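Local atomic coordinates of regulator of G-protein signalling 3 isoform 1 (Homo sapiens, PDB entry 2F5Y), a protein that carries a PDZ domain, a fold that commonly recognises short peptide segments of partner proteins, and probably regulates G-protein signalling. Residues S24-D32 and G41-L49. Sequence-based numbering, arbitrary orientation.
Sequences SPVRVQAVD and GLQQLDTVL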
# COMPACT_ATOMS: atom_id res chain seq x y z
N SER A 24 4.81 -2.69 11.79
CA SER A 24 4.44 -4.02 12.28
C SER A 24 3.01 -4.15 12.83
O SER A 24 2.83 -4.41 14.03
CB SER A 24 5.43 -4.44 13.38
OG SER A 24 6.77 -4.43 12.91
N PRO A 25 1.98 -3.97 11.98
CA PRO A 25 1.99 -3.67 10.56
C PRO A 25 1.94 -2.19 10.20
O PRO A 25 1.69 -1.32 11.04
CB PRO A 25 0.70 -4.34 10.07
CG PRO A 25 -0.23 -4.23 11.22
CD PRO A 25 0.61 -4.15 12.49
N VAL A 26 2.19 -1.93 8.94
CA VAL A 26 2.20 -0.60 8.38
C VAL A 26 0.77 -0.28 7.98
O VAL A 26 0.01 -1.16 7.60
CB VAL A 26 3.18 -0.55 7.18
CG1 VAL A 26 3.20 0.83 6.53
CG2 VAL A 26 4.61 -0.99 7.64
N ARG A 27 0.39 0.98 8.12
CA ARG A 27 -0.96 1.43 7.76
C ARG A 27 -0.89 2.51 6.69
O ARG A 27 0.09 3.25 6.60
CB ARG A 27 -1.68 1.99 8.99
CG ARG A 27 -3.19 2.09 8.82
CD ARG A 27 -3.86 2.77 10.02
NE ARG A 27 -3.82 4.22 9.90
CZ ARG A 27 -4.07 5.07 10.89
NH1 ARG A 27 -4.38 4.62 12.10
NH2 ARG A 27 -4.00 6.38 10.68
N VAL A 28 -1.92 2.61 5.86
CA VAL A 28 -1.99 3.68 4.86
C VAL A 28 -2.44 4.95 5.56
O VAL A 28 -3.50 4.99 6.21
CB VAL A 28 -2.95 3.32 3.73
CG1 VAL A 28 -2.99 4.45 2.68
CG2 VAL A 28 -2.54 1.98 3.08
N GLN A 29 -1.61 5.99 5.46
CA GLN A 29 -1.91 7.28 6.05
C GLN A 29 -2.93 8.00 5.21
O GLN A 29 -3.96 8.42 5.70
CB GLN A 29 -0.66 8.17 6.12
CG GLN A 29 -0.04 8.35 7.46
CD GLN A 29 -0.85 9.15 8.48
OE1 GLN A 29 -2.09 9.26 8.41
NE2 GLN A 29 -0.14 9.70 9.45
N ALA A 30 -2.60 8.17 3.93
CA ALA A 30 -3.43 8.91 3.00
C ALA A 30 -3.18 8.41 1.59
O ALA A 30 -2.25 7.61 1.34
CB ALA A 30 -3.16 10.43 3.10
N VAL A 31 -4.03 8.89 0.70
CA VAL A 31 -4.05 8.51 -0.70
C VAL A 31 -4.24 9.84 -1.43
O VAL A 31 -5.07 10.63 -1.02
CB VAL A 31 -5.26 7.54 -0.95
CG1 VAL A 31 -5.77 7.66 -2.35
CG2 VAL A 31 -4.87 6.08 -0.64
N ASP A 32 -3.45 10.09 -2.47
CA ASP A 32 -3.51 11.36 -3.18
C ASP A 32 -4.73 11.39 -4.08
O ASP A 32 -5.03 10.41 -4.76
CB ASP A 32 -2.25 11.57 -4.02
CG ASP A 32 -0.96 11.45 -3.21
OD1 ASP A 32 -1.02 11.10 -2.00
OD2 ASP A 32 0.12 11.71 -3.78
N GLY A 41 -8.26 1.91 -5.75
CA GLY A 41 -9.15 1.55 -4.63
C GLY A 41 -8.52 1.55 -3.23
O GLY A 41 -9.20 1.28 -2.25
N LEU A 42 -7.23 1.86 -3.10
CA LEU A 42 -6.63 2.01 -1.78
C LEU A 42 -7.31 3.15 -1.01
O LEU A 42 -7.83 4.08 -1.61
CB LEU A 42 -5.13 2.30 -1.91
CG LEU A 42 -4.21 1.97 -0.75
CD1 LEU A 42 -4.14 0.47 -0.54
CD2 LEU A 42 -2.83 2.54 -1.02
N GLN A 43 -7.35 3.04 0.30
CA GLN A 43 -7.92 4.10 1.11
C GLN A 43 -7.25 4.15 2.46
O GLN A 43 -6.63 3.19 2.90
CB GLN A 43 -9.44 3.94 1.25
CG GLN A 43 -9.87 2.72 2.03
CD GLN A 43 -11.37 2.56 2.04
OE1 GLN A 43 -12.02 2.69 1.01
NE2 GLN A 43 -11.94 2.28 3.21
N GLN A 44 -7.37 5.30 3.11
CA GLN A 44 -6.75 5.52 4.40
C GLN A 44 -7.27 4.52 5.43
O GLN A 44 -8.41 4.06 5.31
CB GLN A 44 -6.98 6.96 4.86
CG GLN A 44 -8.41 7.29 5.18
CD GLN A 44 -8.64 8.79 5.30
OE1 GLN A 44 -8.51 9.53 4.32
NE2 GLN A 44 -8.99 9.24 6.50
N LEU A 45 -6.42 4.20 6.42
CA LEU A 45 -6.68 3.19 7.46
C LEU A 45 -6.48 1.76 6.99
O LEU A 45 -6.49 0.83 7.81
CB LEU A 45 -8.07 3.33 8.11
CG LEU A 45 -8.24 4.21 9.35
CD1 LEU A 45 -7.33 3.78 10.48
CD2 LEU A 45 -8.01 5.66 8.98
N ASP A 46 -6.29 1.55 5.69
CA ASP A 46 -5.97 0.21 5.20
C ASP A 46 -4.69 -0.30 5.87
O ASP A 46 -3.66 0.37 5.83
CB ASP A 46 -5.77 0.21 3.69
CG ASP A 46 -7.07 0.30 2.92
OD1 ASP A 46 -8.16 0.19 3.52
OD2 ASP A 46 -6.98 0.48 1.69
N THR A 47 -4.76 -1.48 6.48
CA THR A 47 -3.57 -2.08 7.09
C THR A 47 -2.98 -3.05 6.07
O THR A 47 -3.71 -3.82 5.46
CB THR A 47 -3.90 -2.78 8.44
OG1 THR A 47 -4.47 -1.83 9.35
CG2 THR A 47 -2.66 -3.37 9.10
N VAL A 48 -1.67 -2.99 5.89
CA VAL A 48 -0.97 -3.70 4.83
C VAL A 48 -0.45 -5.04 5.34
O VAL A 48 0.35 -5.12 6.27
CB VAL A 48 0.20 -2.88 4.27
CG1 VAL A 48 0.73 -3.53 2.99
CG2 VAL A 48 -0.24 -1.44 3.98
N LEU A 49 -0.92 -6.11 4.70
CA LEU A 49 -0.58 -7.46 5.08
C LEU A 49 0.44 -8.08 4.14
O LEU A 49 1.28 -8.85 4.58
CB LEU A 49 -1.85 -8.32 5.13
CG LEU A 49 -3.00 -7.73 5.96
CD1 LEU A 49 -4.25 -8.61 5.80
CD2 LEU A 49 -2.60 -7.55 7.45
O HOH W 1 2.71 -3.99 7.09
O HOH W 2 -6.90 9.86 2.19
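Arg27 and Thr47 form a non-hydrogen-bonded antiparallel pair, flanked by two backbone bonds: Val48 N to Val26 O (3.0 Å) and Val28 N to Asp46 O (2.8 Å). A third, Leu45 N to Val28 O, ties in the type II turn Gln43-Asp46. The Arg27 side chain runs over this turn. From CB it passes the Asp46 carbonyl, whose O lies 3.5 Å from Arg27 CG; CD and NE both lie 3.6 Å from Leu45 CD1, CZ and NH1 3.5 Å. A bend at chi3 (85°) carries the guanidinium alongside Leu45, whose CD1 sits 3.3 Å above one face, toward its rim. With an alanine here, Leu45 CD1 would probably lose its flat cover and be freer to turn. Val28 CB points toward 41-49, and its CG2 packs on Asp46 CB and Leu42 CD2. Asp46 OD2 accepts a hydrogen bond from Gln43 N, above the carboxylate plane, and a salt bridge links it to Arg81 of strand 74-81. Strand 27-31, paired along its other edge with strand 18-21, thus joins the two PDZ sheets. Three direct bonds and a water between Val26 N and Val48 O meet backbone polarity here, while Arg27 contributes carbon and a guanidinium face rather than a charge pair.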